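Local coordinates for protein ADP-ribosylating toxin CARDS (Mycoplasma pneumoniae, PDB 4TLV) that transfers ADP-ribose from NAD+ to target proteins and provokes vacuole formation in mammalian cells, at residues T479-F484 / V491-N496; Y11-R16 / I60-S65; A118-R123 / Y257-L262. All blocks are in the same frame, centred on the assembly; numbering follows the deposited sequence.

Interaction 1: residues T479-F484 / V491-N496; sequences TSKIFF and VFFLHN
Strands 481-484 and 491-495 run antiparallel with a strong twist, 137° between their directions, and bring F483 opposite F493 as a non-hydrogen-bonded pair with CA atoms 4.3 Å apart. The neighbouring pair F484 and F492 is the hydrogen-bonded kind: each backbone N meets the other's O, and the bond from F484 N to F492 O is 2.7 Å long. L494 N adds a third bond to I482 O. Where the strands splay, a water takes over, accepting from I482 N at 2.9 Å and bonding to L494 O, an oxygen that W526 NE1 also reaches. These are neighbouring strands of a hairpin in the D3 beta-trefoil domain.

F483 and F493 are neighbours on one face of the sheet. F483 CG sits in the crowded position between N and carbonyl carbon (chi1 64°), which turns its ring away from the partner strand and leaves CB over a face of the F493 ring, 3.8 Å from its centroid, as a CH-pi contact. The two rings meet obliquely, planes at 46°, and V491 CG1 touches the F483 ring obliquely too, 3.6 Å from F483 CD2. I482 and L494 make a second apolar pair, CB to CB 4.0 Å.

K481 suits its place because it has both a greasy stem and a charged tip. Its CE rests obliquely against F493 CE2 at 3.7 Å, while bends at chi3 and chi4 carry NZ to T479 OG1 at 2.8 Å and to the carbonyl oxygens of M516 and E518. A buried ammonium is thus met by three oxygens, which probably offsets the cost of burial, and the aromatic surface receives only its methylenes.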
loop_
_atom_site.group_PDB
_atom_site.type_symbol
_atom_site.label_atom_id
_atom_site.label_comp_id
_atom_site.label_asym_id
_atom_site.label_seq_id
_atom_site.Cartn_x
_atom_site.Cartn_y
_atom_site.Cartn_z
ATOM N N THR A 479 -5.306 7.168 11.972
ATOM C CA THR A 479 -6.174 7.932 12.864
ATOM C C THR A 479 -7.564 8.223 12.297
ATOM O O THR A 479 -8.394 8.771 13.003
ATOM C CB THR A 479 -5.552 9.293 13.225
ATOM O OG1 THR A 479 -5.402 10.078 12.037
ATOM C CG2 THR A 479 -4.177 9.121 13.911
ATOM N N SER A 480 -7.796 7.864 11.035
ATOM C CA SER A 480 -9.057 8.142 10.328
ATOM C C SER A 480 -9.345 9.628 10.098
ATOM O O SER A 480 -10.501 10.010 9.919
ATOM C CB SER A 480 -10.260 7.493 11.047
ATOM O OG SER A 480 -10.120 6.081 11.144
ATOM N N LYS A 481 -8.313 10.468 10.100
ATOM C CA LYS A 481 -8.511 11.885 9.799
ATOM C C LYS A 481 -8.413 12.144 8.289
ATOM O O LYS A 481 -7.801 11.361 7.540
ATOM C CB LYS A 481 -7.521 12.762 10.588
ATOM C CG LYS A 481 -7.643 12.630 12.109
ATOM C CD LYS A 481 -6.945 13.779 12.834
ATOM C CE LYS A 481 -5.438 13.700 12.648
ATOM N NZ LYS A 481 -4.919 12.486 13.336
ATOM N N ILE A 482 -9.063 13.208 7.834
ATOM C CA ILE A 482 -8.985 13.618 6.441
ATOM C C ILE A 482 -8.265 14.955 6.393
ATOM O O ILE A 482 -8.597 15.860 7.159
ATOM C CB ILE A 482 -10.386 13.752 5.819
ATOM C CG1 ILE A 482 -10.973 12.351 5.600
ATOM C CG2 ILE A 482 -10.339 14.494 4.482
ATOM C CD1 ILE A 482 -12.458 12.340 5.253
ATOM N N PHE A 483 -7.285 15.085 5.499
ATOM C CA PHE A 483 -6.512 16.327 5.439
ATOM C C PHE A 483 -6.230 16.825 4.024
ATOM O O PHE A 483 -6.224 16.056 3.056
ATOM C CB PHE A 483 -5.237 16.249 6.311
ATOM C CG PHE A 483 -4.219 15.208 5.867
ATOM C CD1 PHE A 483 -4.245 13.918 6.381
ATOM C CD2 PHE A 483 -3.206 15.540 4.971
ATOM C CE1 PHE A 483 -3.279 12.964 5.988
ATOM C CE2 PHE A 483 -2.245 14.608 4.589
ATOM C CZ PHE A 483 -2.283 13.316 5.105
ATOM N N PHE A 484 -6.014 18.132 3.929
ATOM C CA PHE A 484 -5.816 18.852 2.680
ATOM C C PHE A 484 -4.419 19.460 2.793
ATOM O O PHE A 484 -4.145 20.212 3.724
ATOM C CB PHE A 484 -6.878 19.964 2.608
ATOM C CG PHE A 484 -6.886 20.768 1.338
ATOM C CD1 PHE A 484 -5.795 21.542 0.967
ATOM C CD2 PHE A 484 -8.044 20.831 0.559
ATOM C CE1 PHE A 484 -5.829 22.318 -0.201
ATOM C CE2 PHE A 484 -8.091 21.606 -0.601
ATOM C CZ PHE A 484 -6.977 22.348 -0.984
ATOM N N VAL A 491 -0.979 22.159 6.516
ATOM C CA VAL A 491 -1.895 21.029 6.350
ATOM C C VAL A 491 -3.161 21.270 7.175
ATOM O O VAL A 491 -3.079 21.647 8.347
ATOM C CB VAL A 491 -1.210 19.711 6.782
ATOM C CG1 VAL A 491 -2.191 18.527 6.716
ATOM C CG2 VAL A 491 0.017 19.430 5.898
ATOM N N PHE A 492 -4.330 21.060 6.557
ATOM C CA PHE A 492 -5.615 21.334 7.205
ATOM C C PHE A 492 -6.496 20.096 7.261
ATOM O O PHE A 492 -6.600 19.373 6.267
ATOM C CB PHE A 492 -6.359 22.441 6.447
ATOM C CG PHE A 492 -5.597 23.735 6.381
ATOM C CD1 PHE A 492 -4.590 23.913 5.443
ATOM C CD2 PHE A 492 -5.874 24.762 7.265
ATOM C CE1 PHE A 492 -3.891 25.103 5.376
ATOM C CE2 PHE A 492 -5.165 25.951 7.213
ATOM C CZ PHE A 492 -4.171 26.117 6.274
ATOM N N PHE A 493 -7.158 19.895 8.400
ATOM C CA PHE A 493 -7.941 18.685 8.681
ATOM C C PHE A 493 -9.450 18.941 8.723
ATOM O O PHE A 493 -9.912 19.967 9.247
ATOM C CB PHE A 493 -7.497 18.096 10.016
ATOM C CG PHE A 493 -6.067 17.613 10.014
ATOM C CD1 PHE A 493 -5.013 18.506 10.172
ATOM C CD2 PHE A 493 -5.782 16.272 9.821
ATOM C CE1 PHE A 493 -3.690 18.055 10.160
ATOM C CE2 PHE A 493 -4.471 15.811 9.799
ATOM C CZ PHE A 493 -3.421 16.704 9.975
ATOM N N LEU A 494 -10.209 17.995 8.189
ATOM C CA LEU A 494 -11.659 18.126 8.071
ATOM C C LEU A 494 -12.276 17.939 9.441
ATOM O O LEU A 494 -12.050 16.920 10.102
ATOM C CB LEU A 494 -12.205 17.084 7.078
ATOM C CG LEU A 494 -13.722 17.120 6.819
ATOM C CD1 LEU A 494 -14.115 18.472 6.226
ATOM C CD2 LEU A 494 -14.137 15.998 5.904
ATOM N N HIS A 495 -13.035 18.937 9.890
ATOM C CA HIS A 495 -13.562 18.943 11.248
ATOM C C HIS A 495 -15.092 19.064 11.294
ATOM O O HIS A 495 -15.674 19.971 10.689
ATOM C CB HIS A 495 -12.927 20.091 12.055
ATOM C CG HIS A 495 -13.370 20.146 13.484
ATOM N ND1 HIS A 495 -14.021 21.236 14.017
ATOM C CD2 HIS A 495 -13.260 19.246 14.491
ATOM C CE1 HIS A 495 -14.289 21.011 15.292
ATOM N NE2 HIS A 495 -13.838 19.809 15.605
ATOM N N ASN A 496 -15.734 18.165 12.034
ATOM C CA ASN A 496 -17.183 18.209 12.202
ATOM C C ASN A 496 -17.526 19.182 13.324
ATOM O O ASN A 496 -16.827 19.216 14.316
ATOM C CB ASN A 496 -17.713 16.821 12.560
ATOM C CG ASN A 496 -19.151 16.856 13.070
ATOM O OD1 ASN A 496 -20.078 17.081 12.168
ATOM N ND2 ASN A 496 -19.415 16.683 14.265
HETATM O O HOH W 1 -9.913 15.023 9.978
#

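Interaction 2: residues Y11-R16 / I60-S65; sequences YRVDLR and IRFFGS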
loop_
_atom_site.group_PDB
_atom_site.type_symbol
_atom_site.label_atom_id
_atom_site.label_comp_id
_atom_site.label_asym_id
_atom_site.label_seq_id
_atom_site.Cartn_x
_atom_site.Cartn_y
_atom_site.Cartn_z
ATOM N N TYR A 11 -1.070 -12.922 -7.226
ATOM C CA TYR A 11 0.204 -13.661 -7.159
ATOM C C TYR A 11 0.396 -14.295 -5.806
ATOM O O TYR A 11 -0.037 -13.753 -4.785
ATOM C CB TYR A 11 1.384 -12.713 -7.418
ATOM C CG TYR A 11 1.241 -12.073 -8.755
ATOM C CD1 TYR A 11 1.758 -12.687 -9.885
ATOM C CD2 TYR A 11 0.529 -10.881 -8.906
ATOM C CE1 TYR A 11 1.590 -12.132 -11.130
ATOM C CE2 TYR A 11 0.346 -10.323 -10.169
ATOM C CZ TYR A 11 0.887 -10.964 -11.271
ATOM O OH TYR A 11 0.733 -10.430 -12.534
ATOM N N ARG A 12 1.102 -15.416 -5.792
ATOM C CA ARG A 12 1.327 -16.129 -4.549
ATOM C C ARG A 12 2.641 -16.891 -4.634
ATOM O O ARG A 12 2.893 -17.598 -5.618
ATOM C CB ARG A 12 0.190 -17.126 -4.310
ATOM C CG ARG A 12 0.310 -17.885 -2.969
ATOM C CD ARG A 12 -0.752 -18.995 -2.877
ATOM N NE ARG A 12 -0.411 -19.958 -1.830
ATOM C CZ ARG A 12 -0.676 -19.791 -0.540
ATOM N NH1 ARG A 12 -1.295 -18.690 -0.111
ATOM N NH2 ARG A 12 -0.303 -20.724 0.330
ATOM N N VAL A 13 3.472 -16.743 -3.608
ATOM C CA VAL A 13 4.716 -17.507 -3.516
ATOM C C VAL A 13 4.435 -18.741 -2.662
ATOM O O VAL A 13 3.866 -18.639 -1.572
ATOM C CB VAL A 13 5.850 -16.652 -2.878
ATOM C CG1 VAL A 13 7.124 -17.499 -2.622
ATOM C CG2 VAL A 13 6.163 -15.428 -3.751
ATOM N N ASP A 14 4.821 -19.911 -3.157
ATOM C CA ASP A 14 4.508 -21.159 -2.489
ATOM C C ASP A 14 5.683 -22.101 -2.740
ATOM O O ASP A 14 6.269 -22.077 -3.810
ATOM C CB ASP A 14 3.218 -21.735 -3.090
ATOM C CG ASP A 14 2.534 -22.729 -2.185
ATOM O OD1 ASP A 14 3.124 -23.795 -1.911
ATOM O OD2 ASP A 14 1.384 -22.463 -1.768
ATOM N N LEU A 15 6.037 -22.918 -1.757
ATOM C CA LEU A 15 7.178 -23.818 -1.923
ATOM C C LEU A 15 6.840 -25.051 -2.769
ATOM O O LEU A 15 7.734 -25.730 -3.268
ATOM C CB LEU A 15 7.766 -24.211 -0.562
ATOM C CG LEU A 15 8.798 -23.193 -0.047
ATOM C CD1 LEU A 15 8.157 -21.856 0.242
ATOM C CD2 LEU A 15 9.537 -23.708 1.184
ATOM N N ARG A 16 5.552 -25.328 -2.956
ATOM C CA ARG A 16 5.150 -26.445 -3.807
ATOM C C ARG A 16 5.489 -26.164 -5.269
ATOM O O ARG A 16 5.343 -25.038 -5.749
ATOM C CB ARG A 16 3.664 -26.738 -3.654
ATOM C CG ARG A 16 3.262 -27.126 -2.245
ATOM C CD ARG A 16 1.780 -27.432 -2.171
ATOM N NE ARG A 16 1.333 -27.571 -0.789
ATOM C CZ ARG A 16 1.252 -28.732 -0.145
ATOM N NH1 ARG A 16 1.581 -29.858 -0.767
ATOM N NH2 ARG A 16 0.838 -28.768 1.116
ATOM N N ILE A 60 6.057 -11.449 -2.680
ATOM C CA ILE A 60 7.375 -12.041 -2.421
ATOM C C ILE A 60 8.123 -11.385 -1.257
ATOM O O ILE A 60 9.166 -11.887 -0.814
ATOM C CB ILE A 60 8.268 -12.084 -3.699
ATOM C CG1 ILE A 60 9.470 -13.013 -3.477
ATOM C CG2 ILE A 60 8.773 -10.705 -4.047
ATOM C CD1 ILE A 60 10.200 -13.393 -4.777
ATOM N N ARG A 61 7.583 -10.291 -0.726
ATOM C CA ARG A 61 8.275 -9.578 0.362
ATOM C C ARG A 61 8.686 -10.475 1.540
ATOM O O ARG A 61 9.830 -10.386 2.029
ATOM C CB ARG A 61 7.455 -8.375 0.849
ATOM C CG ARG A 61 8.074 -7.584 2.035
ATOM C CD ARG A 61 9.523 -7.153 1.783
ATOM N NE ARG A 61 10.067 -6.522 2.985
ATOM C CZ ARG A 61 10.554 -7.197 4.027
ATOM N NH1 ARG A 61 10.587 -8.523 3.998
ATOM N NH2 ARG A 61 11.013 -6.541 5.102
ATOM N N PHE A 62 7.784 -11.338 2.011
ATOM C CA PHE A 62 8.097 -12.158 3.197
ATOM C C PHE A 62 9.317 -13.019 2.905
ATOM O O PHE A 62 10.092 -13.349 3.800
ATOM C CB PHE A 62 6.921 -13.073 3.603
ATOM C CG PHE A 62 6.777 -14.298 2.730
ATOM C CD1 PHE A 62 6.090 -14.231 1.520
ATOM C CD2 PHE A 62 7.352 -15.508 3.098
ATOM C CE1 PHE A 62 5.969 -15.347 0.690
ATOM C CE2 PHE A 62 7.236 -16.641 2.265
ATOM C CZ PHE A 62 6.538 -16.554 1.064
ATOM N N PHE A 63 9.467 -13.377 1.638
ATOM C CA PHE A 63 10.491 -14.320 1.213
ATOM C C PHE A 63 11.899 -13.699 1.278
ATOM O O PHE A 63 12.905 -14.415 1.243
ATOM C CB PHE A 63 10.144 -14.826 -0.202
ATOM C CG PHE A 63 10.879 -16.072 -0.603
ATOM C CD1 PHE A 63 10.655 -17.267 0.056
ATOM C CD2 PHE A 63 11.771 -16.052 -1.662
ATOM C CE1 PHE A 63 11.319 -18.423 -0.327
ATOM C CE2 PHE A 63 12.439 -17.199 -2.045
ATOM C CZ PHE A 63 12.210 -18.387 -1.372
ATOM N N GLY A 64 11.969 -12.373 1.389
ATOM C CA GLY A 64 13.232 -11.684 1.599
ATOM C C GLY A 64 13.639 -11.472 3.056
ATOM O O GLY A 64 14.487 -10.617 3.338
ATOM N N SER A 65 13.033 -12.213 3.992
ATOM C CA SER A 65 13.407 -12.109 5.408
ATOM C C SER A 65 14.901 -12.361 5.590
ATOM O O SER A 65 15.463 -13.238 4.934
ATOM C CB SER A 65 12.667 -13.152 6.242
ATOM O OG SER A 65 11.284 -12.872 6.299
#
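The F62 ring meets V13 at its edge, near the ring plane, and carries the CB of its neighbour F63 over the centre of one face, 4.1 Å above the plane. V13 CB approaches F62 CE1 at 3.8 Å, and V13 CG1 approaches F62 CZ at 3.9 Å. With CG1 anti to the backbone N (chi1 173°), the two methyls of V13 part: CG2 reaches I60 CA at 3.8 Å, whereas CG1 lies obliquely to the F63 ring, 4.4 Å from CD1. A small branched residue suits this spot, since one side chain serves three neighbours. In the mono-ADP-ribosyltransferase domain this lays the outermost strand 9-14 of a five-stranded antiparallel sheet against the short 3-10 turn that follows helix 56-60, with A78 of the adjoining strand touching both V13 and F63. The turn is pinned by S65, whose N and OG both bond F62 O, the hydroxyl at 2.8 Å in the carbonyl plane. R12 and D14 point away from the turn. Their salt bridge is side-on: R12 NE and NH2 both grip D14 OD2, with NE 3.1 Å away on the oxygen's anti lone pair, while R12 NH1 bonds S51 O.

Interaction 3: residues A118-R123 / Y257-L262; sequences AQMGIR and YNLQSL
A backbone bond from S261 N to N258 O, 2.8 Å long, closes the tight turn that holds L259 and Q260 against M120. With L259 and Q260 both in helix-like backbone conformations, this is a type I beta turn, and it follows directly on strand 253-258, an outer strand of a small antiparallel sheet. Its partner is helix 115-126 of the mono-ADP-ribosyltransferase domain, so the contact joins a helix to a turn. No hydrogen bond crosses between them, and the fit rests on apolar surfaces.

M120 does most of the touching. Its CG is anti to the carbonyl carbon (chi1 -70°) and the chain is extended from there, so it can meet both central residues of the turn. At its root, M120 CB lies 4.0 Å from L259 CG. Further out, SD comes within 3.8 Å of Q260 CA and 3.9 Å of L259 O, and the terminal methyl CE reaches Q260 CB at 4.0 Å. A long, flexible thioether suits a partly exposed seam, where it can follow the backbone of the turn as well as side chains.

Q260 directs its side chain off the helix and offers only CB and CA to M120; a bend at chi2 takes the amide off in another direction. L259, in contrast, points toward the helix and is buried, a branched side chain that also packs on L40 of helix 35-40. That same helix lends F36 to A118 and I122, so it backs both partners. Across from L259 stands G121, where the helix has no side chain and its backbone can be approached by a leucine branch: L259 CD2 comes to 4.4 Å from G121 N.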
loop_
_atom_site.group_PDB
_atom_site.type_symbol
_atom_site.label_atom_id
_atom_site.label_comp_id
_atom_site.label_asym_id
_atom_site.label_seq_id
_atom_site.Cartn_x
_atom_site.Cartn_y
_atom_site.Cartn_z
ATOM N N ALA A 118 -12.458 -5.039 17.405
ATOM C CA ALA A 118 -12.505 -5.136 15.949
ATOM C C ALA A 118 -11.741 -3.976 15.319
ATOM O O ALA A 118 -11.050 -4.144 14.309
ATOM C CB ALA A 118 -13.947 -5.167 15.448
ATOM N N GLN A 119 -11.866 -2.793 15.909
ATOM C CA GLN A 119 -11.161 -1.621 15.394
ATOM C C GLN A 119 -9.637 -1.730 15.552
ATOM O O GLN A 119 -8.878 -1.192 14.734
ATOM C CB GLN A 119 -11.726 -0.325 16.006
ATOM C CG GLN A 119 -13.116 -0.023 15.426
ATOM C CD GLN A 119 -13.823 1.111 16.125
ATOM O OE1 GLN A 119 -14.991 1.473 15.617
ATOM N NE2 GLN A 119 -13.320 1.664 17.116
ATOM N N MET A 120 -9.192 -2.443 16.580
ATOM C CA MET A 120 -7.774 -2.766 16.707
ATOM C C MET A 120 -7.346 -3.676 15.564
ATOM O O MET A 120 -6.258 -3.518 15.006
ATOM C CB MET A 120 -7.479 -3.472 18.027
ATOM C CG MET A 120 -7.612 -2.596 19.260
ATOM S SD MET A 120 -7.458 -3.611 20.747
ATOM C CE MET A 120 -7.617 -2.336 22.004
ATOM N N GLY A 121 -8.199 -4.633 15.227
ATOM C CA GLY A 121 -7.952 -5.512 14.092
ATOM C C GLY A 121 -7.882 -4.744 12.774
ATOM O O GLY A 121 -6.987 -4.978 11.949
ATOM N N ILE A 122 -8.833 -3.835 12.570
ATOM C CA ILE A 122 -8.876 -3.027 11.359
ATOM C C ILE A 122 -7.641 -2.120 11.283
ATOM O O ILE A 122 -7.077 -1.921 10.210
ATOM C CB ILE A 122 -10.186 -2.180 11.261
ATOM C CG1 ILE A 122 -11.428 -3.081 11.130
ATOM C CG2 ILE A 122 -10.144 -1.235 10.058
ATOM C CD1 ILE A 122 -11.368 -4.017 9.986
ATOM N N ARG A 123 -7.217 -1.568 12.417
ATOM C CA ARG A 123 -6.020 -0.727 12.429
ATOM C C ARG A 123 -4.785 -1.507 11.957
ATOM O O ARG A 123 -3.979 -1.005 11.162
ATOM C CB ARG A 123 -5.771 -0.148 13.819
ATOM C CG ARG A 123 -4.532 0.791 13.893
ATOM C CD ARG A 123 -4.462 1.478 15.272
ATOM N NE ARG A 123 -3.594 2.657 15.308
ATOM C CZ ARG A 123 -3.997 3.889 15.639
ATOM N NH1 ARG A 123 -5.270 4.129 15.968
ATOM N NH2 ARG A 123 -3.122 4.892 15.646
ATOM N N TYR A 257 0.440 -12.295 20.197
ATOM C CA TYR A 257 0.023 -11.197 21.049
ATOM C C TYR A 257 -1.473 -11.217 21.284
ATOM O O TYR A 257 -2.258 -11.545 20.380
ATOM C CB TYR A 257 0.324 -9.849 20.396
ATOM C CG TYR A 257 1.752 -9.611 19.938
ATOM C CD1 TYR A 257 2.750 -9.238 20.841
ATOM C CD2 TYR A 257 2.088 -9.710 18.584
ATOM C CE1 TYR A 257 4.066 -8.997 20.406
ATOM C CE2 TYR A 257 3.389 -9.470 18.140
ATOM C CZ TYR A 257 4.370 -9.108 19.056
ATOM O OH TYR A 257 5.652 -8.862 18.608
ATOM N N ASN A 258 -1.880 -10.829 22.485
ATOM C CA ASN A 258 -3.256 -10.422 22.680
ATOM C C ASN A 258 -3.480 -9.185 21.829
ATOM O O ASN A 258 -2.559 -8.385 21.628
ATOM C CB ASN A 258 -3.531 -10.143 24.163
ATOM C CG ASN A 258 -3.591 -11.421 24.978
ATOM O OD1 ASN A 258 -4.082 -12.450 24.494
ATOM N ND2 ASN A 258 -3.090 -11.375 26.206
ATOM N N LEU A 259 -4.698 -9.022 21.333
ATOM C CA LEU A 259 -5.010 -7.968 20.376
ATOM C C LEU A 259 -4.656 -6.569 20.864
ATOM O O LEU A 259 -4.209 -5.724 20.082
ATOM C CB LEU A 259 -6.489 -8.047 19.970
ATOM C CG LEU A 259 -6.891 -7.409 18.643
ATOM C CD1 LEU A 259 -5.883 -7.773 17.547
ATOM C CD2 LEU A 259 -8.303 -7.829 18.219
ATOM N N GLN A 260 -4.853 -6.325 22.158
ATOM C CA GLN A 260 -4.570 -5.025 22.738
ATOM C C GLN A 260 -3.056 -4.805 22.891
ATOM O O GLN A 260 -2.613 -3.690 23.149
ATOM C CB GLN A 260 -5.294 -4.864 24.088
ATOM C CG GLN A 260 -4.837 -5.844 25.168
ATOM C CD GLN A 260 -5.576 -7.187 25.137
ATOM O OE1 GLN A 260 -6.053 -7.637 24.086
ATOM N NE2 GLN A 260 -5.671 -7.834 26.302
ATOM N N SER A 261 -2.279 -5.870 22.707
ATOM C CA SER A 261 -0.820 -5.826 22.847
ATOM C C SER A 261 -0.074 -5.787 21.509
ATOM O O SER A 261 1.150 -5.677 21.478
ATOM C CB SER A 261 -0.339 -7.057 23.606
ATOM O OG SER A 261 -0.840 -7.066 24.925
ATOM N N LEU A 262 -0.818 -5.900 20.413
ATOM C CA LEU A 262 -0.243 -6.026 19.074
ATOM C C LEU A 262 0.541 -4.760 18.713
ATOM O O LEU A 262 -0.023 -3.669 18.688
ATOM C CB LEU A 262 -1.388 -6.288 18.071
ATOM C CG LEU A 262 -1.125 -6.702 16.629
ATOM C CD1 LEU A 262 -0.208 -7.913 16.545
ATOM C CD2 LEU A 262 -2.471 -6.978 15.944
#

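In the fold
Interaction 2 lies in the mono-ADP-ribosyltransferase domain, and interaction 3 ties a helix of that domain to segment 257-262 further on; interaction 1 lies in D3. Interactions 1 and 2 lie on opposite sides of the chain's centre, 37 Å between centres. Interaction 3 is about 24 Å from the centre of interaction 1 and 25 Å from that of interaction 2, but its nearest atoms come within about 5 Å of interaction 1. There the domains meet: R123 forms a salt bridge with D519, which T479 also touches, and S480 bonds R126. Segment 257-262 begins in the region inferred to form the NAD+ pocket. I60 of interaction 2 lies about 4 Å from a glycerol, probably from the crystallisation liquor.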